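Long-range contacts in rutinosidase (Aspergillus niger, PDB 6I1A), which is a secreted family 5 glycoside hydrolase that releases rutinose from glycosides such as rutin and may also act on beta-1,3-glucans: residues A[141-146]-A[190-195]; A[240-245]-A[264-269]; A[259-264]-A[295-300]; A[299-304]-A[330-335]. One frame throughout, in Å; residues are numbered along the deposited sequence.

In the fold
Following the chain, contact 1 comes first and stands in series with the rest: it closes the run from the loop after strand 131-136 to the loop after strand 187-190, carrying helix 161-179 within it. Contact 2 then opens on strand 239-241, and contact 3 opens before contact 2 has closed, so these two cross, sharing D264 on strand 261-269. Contact 3 closes on strand 299-308, where contact 4 begins, sharing V299 and F300 and ending on strand 334-337. No contact nests inside another. Contacts 2, 3 and 4 join successive neighbouring strands of the TIM barrel, whereas contact 1 lies in the loops beyond its strands and meets contact 2 through E194 and H266.

Contact 1: residues A[141-146]-A[190-195]; sequences GGVNGL and EPINEP. With EDO (1,2-ethanediol), chain K.
V143 and N144 lean against E194 and P195, bringing the loop after strand 131-136 onto the loop after strand 187-190 at the C-terminal mouth of the TIM barrel. N193, E194 and P195 form the Asn-Glu-Pro signature of glycosyl hydrolase family 5. In family members this glutamate is the acid/base, and E194 probably has that role here. V143 has the largest buried share. Its methyls part company: CG1 meets I192 CD1 at 4.2 Å, while CG2 lies 3.7 Å from N193 O. P195 CA lies 3.3 Å from V143 O, a CA-H...O contact. N144 uses both ends of its amide. N144 ND2 donates a hydrogen bond of 2.9 Å to E194 O, leaving in its own amide plane but arriving 48° above the carbonyl plane. OD1 accepts from the backbone N of L146, an Asx turn, so the amide is gripped at both ends and its rotation fixed. The side chain of E194, extended beyond CG, carries its carboxylate toward H266, whose ND1 bonds OE2. A 1,2-ethanediol, probably from the crystallisation liquor, reaches the same group: its O1 donates to OE1 of E194 at 2.6 Å and its O2 to OE2 at 2.7 Å. N193 OD1 is bonded to R92, while a water accepts from N193 ND2, takes a weak bond from N144 ND2 and donates to N193 O at 2.8 Å.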
# COMPACT_ATOMS: atom_id res chain seq x y z
N GLY A 141 -5.93 -27.88 -7.38
CA GLY A 141 -4.91 -27.81 -6.34
C GLY A 141 -4.97 -26.52 -5.51
O GLY A 141 -4.50 -26.55 -4.39
N GLY A 142 -5.58 -25.49 -6.05
CA GLY A 142 -5.76 -24.28 -5.25
C GLY A 142 -4.71 -23.23 -5.57
O GLY A 142 -3.51 -23.52 -5.45
N VAL A 143 -5.16 -22.01 -5.90
CA VAL A 143 -4.23 -20.96 -6.33
C VAL A 143 -4.00 -19.86 -5.28
O VAL A 143 -3.16 -18.99 -5.56
CB VAL A 143 -4.65 -20.30 -7.66
CG1 VAL A 143 -4.78 -21.33 -8.79
CG2 VAL A 143 -5.93 -19.56 -7.53
N ASN A 144 -4.69 -19.91 -4.14
CA ASN A 144 -4.50 -18.81 -3.17
C ASN A 144 -4.89 -19.19 -1.75
O ASN A 144 -5.02 -18.28 -0.89
CB ASN A 144 -5.29 -17.57 -3.59
CG ASN A 144 -6.73 -17.90 -3.91
OD1 ASN A 144 -7.34 -18.79 -3.30
ND2 ASN A 144 -7.32 -17.12 -4.82
N GLY A 145 -5.06 -20.47 -1.42
CA GLY A 145 -5.41 -20.85 -0.04
C GLY A 145 -6.80 -20.42 0.37
O GLY A 145 -7.13 -20.53 1.55
N LEU A 146 -7.64 -19.91 -0.51
CA LEU A 146 -8.97 -19.39 -0.19
C LEU A 146 -10.01 -20.25 -0.90
O LEU A 146 -9.68 -20.91 -1.93
CB LEU A 146 -9.15 -17.94 -0.62
CG LEU A 146 -8.19 -16.97 0.06
CD1 LEU A 146 -8.21 -15.65 -0.66
CD2 LEU A 146 -8.50 -16.81 1.57
N GLU A 190 -10.58 -15.71 -19.28
CA GLU A 190 -9.79 -15.33 -18.10
C GLU A 190 -9.38 -16.59 -17.34
O GLU A 190 -10.20 -17.22 -16.66
CB GLU A 190 -10.59 -14.42 -17.16
CG GLU A 190 -9.74 -13.90 -16.02
CD GLU A 190 -10.36 -12.77 -15.26
OE1 GLU A 190 -11.61 -12.69 -15.16
OE2 GLU A 190 -9.58 -11.89 -14.82
N PRO A 191 -8.10 -17.03 -17.50
CA PRO A 191 -7.73 -18.38 -17.04
C PRO A 191 -7.24 -18.54 -15.61
O PRO A 191 -6.93 -19.65 -15.18
CB PRO A 191 -6.57 -18.68 -18.03
CG PRO A 191 -5.90 -17.37 -18.23
CD PRO A 191 -7.09 -16.42 -18.35
N ILE A 192 -7.18 -17.43 -14.86
CA ILE A 192 -6.83 -17.53 -13.43
C ILE A 192 -7.42 -16.31 -12.73
O ILE A 192 -7.66 -15.27 -13.38
CB ILE A 192 -5.29 -17.63 -13.23
CG1 ILE A 192 -4.91 -18.22 -11.85
CG2 ILE A 192 -4.59 -16.31 -13.49
CD1 ILE A 192 -3.47 -18.76 -11.83
N ASN A 193 -7.60 -16.45 -11.41
CA ASN A 193 -8.14 -15.35 -10.57
C ASN A 193 -7.37 -15.30 -9.27
O ASN A 193 -7.31 -16.30 -8.53
CB ASN A 193 -9.61 -15.60 -10.29
CG ASN A 193 -10.19 -14.48 -9.46
OD1 ASN A 193 -10.47 -13.41 -10.00
ND2 ASN A 193 -10.38 -14.72 -8.16
N GLU A 194 -6.74 -14.16 -8.97
CA GLU A 194 -6.09 -13.85 -7.68
C GLU A 194 -5.18 -14.99 -7.21
O GLU A 194 -5.25 -15.42 -6.05
CB GLU A 194 -7.13 -13.45 -6.64
CG GLU A 194 -7.88 -12.20 -6.99
CD GLU A 194 -8.90 -11.79 -5.93
OE1 GLU A 194 -8.97 -12.38 -4.84
OE2 GLU A 194 -9.57 -10.70 -6.18
N PRO A 195 -4.20 -15.41 -8.04
CA PRO A 195 -3.19 -16.34 -7.54
C PRO A 195 -2.37 -15.66 -6.45
O PRO A 195 -1.99 -14.47 -6.57
CB PRO A 195 -2.34 -16.65 -8.80
CG PRO A 195 -2.51 -15.40 -9.66
CD PRO A 195 -3.92 -14.95 -9.40
C1 EDO K . -10.85 -10.89 -2.38
O1 EDO K . -10.97 -11.95 -3.28
C2 EDO K . -11.01 -9.59 -3.09
O2 EDO K . -9.87 -9.24 -3.93
O HOH W 1 -9.42 -17.33 -6.97

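Contact 2: residues A[240-245]-A[264-269]; sequences MFQGSF and DTHHYY. With EDO (1,2-ethanediol), chain H.
Q242 lies flat against H266. Q242 CG sits over one face of the imidazole, 3.5 Å from H266 NE2, and its CD lies above the same ring, offset toward the rim. The amide and ring planes are only 25° apart, so the two groups stack although the side chains cross at about a right angle. A bend at chi2 (-55°) turns CD off the line of the chain. Q242 NE2 then donates twice, staying close to its own amide plane: to D264 O at 3.0 Å and to S244 O at 2.9 Å. The other end of that amide, OE1, accepts from E194 N. Beside it, M240 CG packs 3.6 Å from D264 CB. D264 N bonds to F241 O, joining strand 239-241 to its parallel neighbour 261-269; with helix 248-252 between them these form a beta-alpha-beta unit of the TIM barrel. Further out, H266 NE2 donates to D264 OD2 at 2.9 Å, meeting the oxygen from above the carboxylate plane, while ND1 is bonded to E194 OE2, so both ring nitrogens are held; R92 forms a salt bridge with the same D264 oxygen and so positions the carboxylate in turn. A water donates to S244 O and accepts from H266 N. On the D264 carbonyl, a 1,2-ethanediol O2 donates at 2.8 Å, and this O2 in turn accepts from G243 N at 2.9 Å.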
# COMPACT_ATOMS: atom_id res chain seq x y z
N MET A 240 -7.64 -12.48 -20.80
CA MET A 240 -7.64 -11.53 -19.69
C MET A 240 -6.82 -12.11 -18.53
O MET A 240 -7.16 -13.20 -17.98
CB MET A 240 -9.07 -11.27 -19.26
CG MET A 240 -9.17 -10.33 -18.05
SD MET A 240 -10.86 -9.72 -17.75
CE MET A 240 -11.02 -8.52 -19.06
N PHE A 241 -5.73 -11.44 -18.23
CA PHE A 241 -4.74 -11.84 -17.22
C PHE A 241 -5.01 -11.09 -15.92
O PHE A 241 -4.82 -9.85 -15.88
CB PHE A 241 -3.33 -11.60 -17.74
CG PHE A 241 -2.24 -12.00 -16.80
CD1 PHE A 241 -2.44 -12.89 -15.74
CD2 PHE A 241 -0.97 -11.49 -16.99
CE1 PHE A 241 -1.41 -13.21 -14.86
CE2 PHE A 241 0.06 -11.84 -16.13
CZ PHE A 241 -0.15 -12.68 -15.06
N GLN A 242 -5.46 -11.82 -14.90
CA GLN A 242 -5.60 -11.30 -13.53
C GLN A 242 -4.28 -11.57 -12.81
O GLN A 242 -4.07 -12.69 -12.31
CB GLN A 242 -6.80 -11.96 -12.86
CG GLN A 242 -7.42 -11.17 -11.73
CD GLN A 242 -6.41 -10.81 -10.66
OE1 GLN A 242 -5.98 -11.68 -9.90
NE2 GLN A 242 -6.00 -9.54 -10.60
N GLY A 243 -3.36 -10.60 -12.84
CA GLY A 243 -2.01 -10.78 -12.31
C GLY A 243 -1.92 -10.52 -10.83
O GLY A 243 -1.02 -9.80 -10.37
N SER A 244 -2.79 -11.15 -10.06
CA SER A 244 -2.80 -11.01 -8.59
C SER A 244 -2.99 -9.51 -8.28
O SER A 244 -3.76 -8.83 -8.95
CB SER A 244 -1.57 -11.64 -7.97
OG SER A 244 -1.69 -11.80 -6.56
N PHE A 245 -2.26 -9.00 -7.31
CA PHE A 245 -2.33 -7.59 -6.88
C PHE A 245 -1.02 -6.92 -7.17
O PHE A 245 -0.75 -5.86 -6.59
CB PHE A 245 -2.74 -7.51 -5.40
CG PHE A 245 -3.98 -8.29 -5.09
CD1 PHE A 245 -5.24 -7.79 -5.45
CD2 PHE A 245 -3.89 -9.53 -4.51
CE1 PHE A 245 -6.38 -8.56 -5.18
CE2 PHE A 245 -5.01 -10.29 -4.25
CZ PHE A 245 -6.24 -9.82 -4.59
N ASP A 264 -6.75 -7.69 -15.90
CA ASP A 264 -7.92 -7.55 -15.00
C ASP A 264 -7.39 -7.11 -13.65
O ASP A 264 -6.66 -7.88 -12.96
CB ASP A 264 -8.63 -8.87 -14.85
CG ASP A 264 -9.73 -8.90 -13.81
OD1 ASP A 264 -10.04 -7.80 -13.30
OD2 ASP A 264 -10.34 -9.98 -13.52
N THR A 265 -7.65 -5.87 -13.25
CA THR A 265 -7.29 -5.39 -11.92
C THR A 265 -8.47 -5.43 -10.96
O THR A 265 -9.61 -5.25 -11.41
CB THR A 265 -6.71 -3.97 -11.98
OG1 THR A 265 -7.67 -3.14 -12.64
CG2 THR A 265 -5.36 -3.94 -12.67
N HIS A 266 -8.20 -5.78 -9.72
CA HIS A 266 -9.27 -5.88 -8.70
C HIS A 266 -8.98 -4.84 -7.64
O HIS A 266 -7.90 -4.86 -7.05
CB HIS A 266 -9.29 -7.27 -8.05
CG HIS A 266 -9.72 -8.34 -8.98
ND1 HIS A 266 -9.83 -9.67 -8.57
CD2 HIS A 266 -10.08 -8.31 -10.27
CE1 HIS A 266 -10.23 -10.40 -9.61
NE2 HIS A 266 -10.38 -9.60 -10.69
N HIS A 267 -9.90 -3.91 -7.41
CA HIS A 267 -9.69 -2.80 -6.44
C HIS A 267 -10.79 -2.79 -5.40
O HIS A 267 -11.96 -2.53 -5.76
CB HIS A 267 -9.66 -1.44 -7.20
CG HIS A 267 -8.53 -1.31 -8.15
ND1 HIS A 267 -7.23 -1.59 -7.81
CD2 HIS A 267 -8.55 -0.95 -9.46
CE1 HIS A 267 -6.47 -1.35 -8.89
NE2 HIS A 267 -7.25 -0.98 -9.93
N TYR A 268 -10.41 -3.03 -4.16
CA TYR A 268 -11.32 -3.04 -3.02
C TYR A 268 -10.80 -2.15 -1.92
O TYR A 268 -9.62 -1.78 -1.86
CB TYR A 268 -11.49 -4.49 -2.52
CG TYR A 268 -12.29 -5.38 -3.44
CD1 TYR A 268 -13.65 -5.22 -3.55
CD2 TYR A 268 -11.68 -6.37 -4.21
CE1 TYR A 268 -14.44 -6.06 -4.32
CE2 TYR A 268 -12.47 -7.23 -4.96
CZ TYR A 268 -13.83 -7.06 -5.02
OH TYR A 268 -14.60 -8.00 -5.71
N TYR A 269 -11.72 -1.79 -1.04
CA TYR A 269 -11.49 -0.74 -0.00
C TYR A 269 -11.96 -1.14 1.38
O TYR A 269 -11.90 -0.29 2.27
CB TYR A 269 -12.15 0.55 -0.45
CG TYR A 269 -11.74 0.93 -1.84
CD1 TYR A 269 -10.53 1.55 -2.15
CD2 TYR A 269 -12.58 0.64 -2.91
CE1 TYR A 269 -10.13 1.78 -3.45
CE2 TYR A 269 -12.19 0.86 -4.21
CZ TYR A 269 -10.96 1.42 -4.50
OH TYR A 269 -10.54 1.64 -5.77
C1 EDO H . -1.92 -6.69 -13.18
O1 EDO H . -1.00 -7.08 -12.21
C2 EDO H . -3.27 -6.99 -12.67
O2 EDO H . -3.91 -7.86 -13.47
O HOH W 2 -5.32 -6.28 -9.27

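Contact 3: residues A[259-264]-A[295-300]; sequences TNLVFD and GKFPVF. With EDO (1,2-ethanediol), chain J; EDO (1,2-ethanediol), chain H.
F263 and V299 pair side by side where strands 261-269 and 299-308 of the TIM barrel run parallel, with helix 280-290 as the crossover between them. Two backbone hydrogen bonds set the register: F263 N donates to P298 O at 3.0 Å, and F300 N donates to F263 O at 2.8 Å. A CA-H...O contact continues the pairing beyond them, D264 CA lying 3.2 Å from F300 O. The aromatic and apolar contacts gather toward the start of the strands. L261 CD2 stands 4.0 Å over the centre of the F297 ring, 5° off the normal, a clean CH-pi contact. F297 CG, anti to its carbonyl carbon (chi1 -64°), brings the ring to L261, and F297 CB touches F263 CE2 at 3.8 Å. The two phenyl rings are oblique to each other, their planes 84° apart. V262 CG2 rests on P298, and F263 CB meets V299 CG2 at 4.1 Å. A 1,2-ethanediol at the start of the strands donates through O1 to L261 O at 2.7 Å; a second one donates to D264 O. F263 reaches W251 and P248 of helix 248-252. Apart from D264, the side chains meeting here are mainly apolar, which leaves the strand-to-strand polar bonding to the backbone.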
# COMPACT_ATOMS: atom_id res chain seq x y z
N THR A 259 0.59 -9.15 -28.33
CA THR A 259 -0.23 -10.19 -27.65
C THR A 259 -1.65 -9.69 -27.46
O THR A 259 -1.81 -8.56 -27.01
CB THR A 259 0.37 -10.60 -26.31
OG1 THR A 259 1.80 -10.85 -26.42
CG2 THR A 259 -0.29 -11.85 -25.77
N ASN A 260 -2.63 -10.53 -27.76
CA ASN A 260 -4.07 -10.18 -27.60
C ASN A 260 -4.41 -10.37 -26.11
O ASN A 260 -5.05 -11.37 -25.77
CB ASN A 260 -4.94 -10.98 -28.54
CG ASN A 260 -6.36 -10.46 -28.63
OD1 ASN A 260 -6.66 -9.40 -28.02
ND2 ASN A 260 -7.21 -11.16 -29.35
N LEU A 261 -4.01 -9.41 -25.31
CA LEU A 261 -4.02 -9.52 -23.84
C LEU A 261 -4.63 -8.26 -23.25
O LEU A 261 -4.37 -7.15 -23.75
CB LEU A 261 -2.57 -9.61 -23.40
CG LEU A 261 -2.32 -9.85 -21.92
CD1 LEU A 261 -2.64 -11.28 -21.57
CD2 LEU A 261 -0.84 -9.54 -21.66
N VAL A 262 -5.37 -8.45 -22.18
CA VAL A 262 -5.90 -7.34 -21.35
C VAL A 262 -5.69 -7.74 -19.90
O VAL A 262 -5.88 -8.91 -19.54
CB VAL A 262 -7.39 -7.11 -21.69
CG1 VAL A 262 -8.26 -8.34 -21.55
CG2 VAL A 262 -7.99 -5.95 -20.86
N PHE A 263 -5.32 -6.79 -19.06
CA PHE A 263 -5.19 -7.05 -17.63
C PHE A 263 -6.53 -6.88 -16.91
O PHE A 263 -7.28 -5.98 -17.28
CB PHE A 263 -4.17 -6.12 -17.00
CG PHE A 263 -2.75 -6.41 -17.38
CD1 PHE A 263 -2.11 -7.49 -16.84
CD2 PHE A 263 -2.03 -5.47 -18.09
CE1 PHE A 263 -0.78 -7.76 -17.14
CE2 PHE A 263 -0.69 -5.71 -18.40
CZ PHE A 263 -0.07 -6.86 -17.89
N ASP A 264 -6.75 -7.69 -15.90
CA ASP A 264 -7.92 -7.55 -15.00
C ASP A 264 -7.39 -7.11 -13.65
O ASP A 264 -6.66 -7.88 -12.96
CB ASP A 264 -8.63 -8.87 -14.85
CG ASP A 264 -9.73 -8.90 -13.81
OD1 ASP A 264 -10.04 -7.80 -13.30
OD2 ASP A 264 -10.34 -9.98 -13.52
N GLY A 295 0.24 1.88 -20.28
CA GLY A 295 -0.45 1.90 -21.56
C GLY A 295 0.02 0.83 -22.55
O GLY A 295 -0.56 0.71 -23.64
N LYS A 296 0.98 -0.01 -22.15
CA LYS A 296 1.47 -1.03 -23.09
C LYS A 296 0.30 -1.96 -23.47
O LYS A 296 0.14 -2.33 -24.62
CB LYS A 296 2.60 -1.86 -22.51
CG LYS A 296 3.17 -2.86 -23.49
CD LYS A 296 4.37 -3.56 -22.97
CE LYS A 296 4.95 -4.53 -24.00
NZ LYS A 296 6.12 -5.28 -23.44
N PHE A 297 -0.45 -2.42 -22.44
CA PHE A 297 -1.68 -3.20 -22.60
C PHE A 297 -2.89 -2.50 -21.97
O PHE A 297 -2.76 -1.74 -21.01
CB PHE A 297 -1.51 -4.57 -21.94
CG PHE A 297 -0.43 -5.42 -22.60
CD1 PHE A 297 -0.71 -6.02 -23.80
CD2 PHE A 297 0.80 -5.57 -22.01
CE1 PHE A 297 0.27 -6.75 -24.46
CE2 PHE A 297 1.80 -6.32 -22.66
CZ PHE A 297 1.51 -6.89 -23.86
N PRO A 298 -4.08 -2.84 -22.48
CA PRO A 298 -5.31 -2.30 -21.90
C PRO A 298 -5.57 -2.97 -20.55
O PRO A 298 -5.11 -4.10 -20.27
CB PRO A 298 -6.39 -2.61 -22.89
CG PRO A 298 -5.85 -3.83 -23.67
CD PRO A 298 -4.37 -3.63 -23.66
N VAL A 299 -6.33 -2.27 -19.69
CA VAL A 299 -6.71 -2.70 -18.34
C VAL A 299 -8.23 -2.63 -18.22
O VAL A 299 -8.85 -1.68 -18.67
CB VAL A 299 -6.03 -1.82 -17.28
CG1 VAL A 299 -6.52 -2.09 -15.85
CG2 VAL A 299 -4.51 -2.00 -17.36
N PHE A 300 -8.80 -3.61 -17.57
CA PHE A 300 -10.22 -3.63 -17.18
C PHE A 300 -10.30 -3.90 -15.68
O PHE A 300 -9.62 -4.79 -15.20
CB PHE A 300 -10.94 -4.71 -17.95
CG PHE A 300 -12.43 -4.82 -17.78
CD1 PHE A 300 -13.26 -3.86 -18.34
CD2 PHE A 300 -13.02 -5.84 -17.05
CE1 PHE A 300 -14.65 -3.93 -18.19
CE2 PHE A 300 -14.39 -5.92 -16.88
CZ PHE A 300 -15.20 -4.99 -17.50
C1 EDO J . -5.70 -6.29 -26.83
O1 EDO J . -4.46 -6.13 -26.29
C2 EDO J . -5.67 -6.33 -28.35
O2 EDO J . -5.24 -5.09 -28.96
C1 EDO H . -1.92 -6.69 -13.18
O1 EDO H . -1.00 -7.08 -12.21
C2 EDO H . -3.27 -6.99 -12.67
O2 EDO H . -3.91 -7.86 -13.47

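Contact 4: residues A[299-304]-A[330-335]; sequences VFVGEW and SFSQGS. With EDO (1,2-ethanediol), chain Q.
F300 lays its ring against the backbone of G334 and S335, and its side chain can be followed outward. CB touches V262 on the neighbouring strand. CG, anti to the backbone N (chi1 -175°), carries the ring toward segment 330-335. F300 CD1 comes 3.6 Å from G334 C, CE1 3.3 Å from S335 N, and the tip, CZ, 3.4 Å from S335 C. S335 CA stands over one face, offset toward the rim, while Q333 O lies at the ring edge in its plane; W17 adds an edge-to-face contact. The backbones beside this ring join strand 299-308 to strand 334-337, consecutive strands of the TIM barrel linked through helix 317-331. Q333 N donates to V299 O at 2.8 Å, and V301 N to G334 O at 3.1 Å; V301 also forms a bridge with S335, whose CB lies 3.8 Å from V301 CB. Further along strand 299-308, E303 forms a salt bridge with R92; it is probably the family 5 nucleophile, by its place on this strand. W304 reaches S335 through a water: the water lies at the indole edge, in plane, accepting from W304 NE1 at 2.9 Å and donating to S335 OG at 2.8 Å.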
# COMPACT_ATOMS: atom_id res chain seq x y z
N VAL A 299 -6.33 -2.27 -19.69
CA VAL A 299 -6.71 -2.70 -18.34
C VAL A 299 -8.23 -2.63 -18.22
O VAL A 299 -8.85 -1.68 -18.67
CB VAL A 299 -6.03 -1.82 -17.28
CG1 VAL A 299 -6.52 -2.09 -15.85
CG2 VAL A 299 -4.51 -2.00 -17.36
N PHE A 300 -8.80 -3.61 -17.57
CA PHE A 300 -10.22 -3.63 -17.18
C PHE A 300 -10.30 -3.90 -15.68
O PHE A 300 -9.62 -4.79 -15.20
CB PHE A 300 -10.94 -4.71 -17.95
CG PHE A 300 -12.43 -4.82 -17.78
CD1 PHE A 300 -13.26 -3.86 -18.34
CD2 PHE A 300 -13.02 -5.84 -17.05
CE1 PHE A 300 -14.65 -3.93 -18.19
CE2 PHE A 300 -14.39 -5.92 -16.88
CZ PHE A 300 -15.20 -4.99 -17.50
N VAL A 301 -11.13 -3.15 -14.94
CA VAL A 301 -11.23 -3.30 -13.49
C VAL A 301 -12.29 -4.36 -13.26
O VAL A 301 -13.50 -4.06 -13.12
CB VAL A 301 -11.52 -1.97 -12.78
CG1 VAL A 301 -11.67 -2.19 -11.29
CG2 VAL A 301 -10.39 -1.00 -13.07
N GLY A 302 -11.90 -5.63 -13.33
CA GLY A 302 -12.89 -6.72 -13.33
C GLY A 302 -13.60 -6.97 -12.03
O GLY A 302 -14.61 -7.74 -12.06
N GLU A 303 -13.11 -6.46 -10.93
CA GLU A 303 -13.83 -6.54 -9.65
C GLU A 303 -13.53 -5.24 -8.90
O GLU A 303 -12.37 -4.81 -8.80
CB GLU A 303 -13.40 -7.67 -8.74
CG GLU A 303 -13.69 -9.05 -9.27
CD GLU A 303 -13.42 -10.15 -8.27
OE1 GLU A 303 -13.31 -9.88 -7.02
OE2 GLU A 303 -13.23 -11.31 -8.70
N TRP A 304 -14.58 -4.73 -8.25
CA TRP A 304 -14.51 -3.61 -7.29
C TRP A 304 -15.84 -3.52 -6.58
O TRP A 304 -16.86 -4.09 -7.03
CB TRP A 304 -14.14 -2.28 -7.97
CG TRP A 304 -15.26 -1.69 -8.78
CD1 TRP A 304 -15.83 -2.14 -9.93
CD2 TRP A 304 -15.98 -0.47 -8.43
NE1 TRP A 304 -16.81 -1.27 -10.35
CE2 TRP A 304 -16.93 -0.25 -9.45
CE3 TRP A 304 -15.87 0.43 -7.36
CZ2 TRP A 304 -17.75 0.88 -9.43
CZ3 TRP A 304 -16.68 1.56 -7.36
CH2 TRP A 304 -17.60 1.73 -8.38
N SER A 330 -12.40 6.06 -17.65
CA SER A 330 -11.52 7.16 -18.13
C SER A 330 -10.07 6.71 -18.19
O SER A 330 -9.43 6.87 -19.24
CB SER A 330 -11.68 8.39 -17.36
OG SER A 330 -10.98 9.43 -18.03
N PHE A 331 -9.60 6.07 -17.13
CA PHE A 331 -8.17 5.68 -17.04
C PHE A 331 -7.96 4.23 -17.45
O PHE A 331 -6.75 3.81 -17.51
CB PHE A 331 -7.65 5.92 -15.64
CG PHE A 331 -7.68 7.38 -15.29
CD1 PHE A 331 -6.85 8.27 -15.95
CD2 PHE A 331 -8.50 7.85 -14.29
CE1 PHE A 331 -6.93 9.63 -15.66
CE2 PHE A 331 -8.55 9.20 -14.00
CZ PHE A 331 -7.74 10.06 -14.66
N SER A 332 -9.01 3.49 -17.74
CA SER A 332 -8.89 2.10 -18.20
C SER A 332 -10.07 1.82 -19.12
O SER A 332 -10.75 2.78 -19.59
CB SER A 332 -8.73 1.18 -17.01
OG SER A 332 -9.56 1.45 -15.90
N GLN A 333 -10.40 0.57 -19.41
CA GLN A 333 -11.45 0.26 -20.38
C GLN A 333 -12.83 0.04 -19.76
O GLN A 333 -13.67 -0.51 -20.41
CB GLN A 333 -11.06 -0.94 -21.23
CG GLN A 333 -9.67 -0.86 -21.84
CD GLN A 333 -9.46 0.38 -22.66
OE1 GLN A 333 -10.28 0.67 -23.56
NE2 GLN A 333 -8.40 1.08 -22.38
N GLY A 334 -13.00 0.35 -18.51
CA GLY A 334 -14.25 0.11 -17.81
C GLY A 334 -14.04 -0.81 -16.64
O GLY A 334 -12.92 -0.98 -16.16
N SER A 335 -15.12 -1.36 -16.16
CA SER A 335 -15.11 -2.12 -14.91
C SER A 335 -16.30 -3.07 -14.86
O SER A 335 -17.30 -2.85 -15.55
CB SER A 335 -15.07 -1.19 -13.71
OG SER A 335 -16.25 -0.36 -13.70
C1 EDO Q . -11.78 11.30 -15.15
O1 EDO Q . -12.09 11.29 -16.53
C2 EDO Q . -12.72 10.57 -14.29
O2 EDO Q . -13.96 11.28 -14.21
O HOH W 3 -18.48 -1.67 -12.68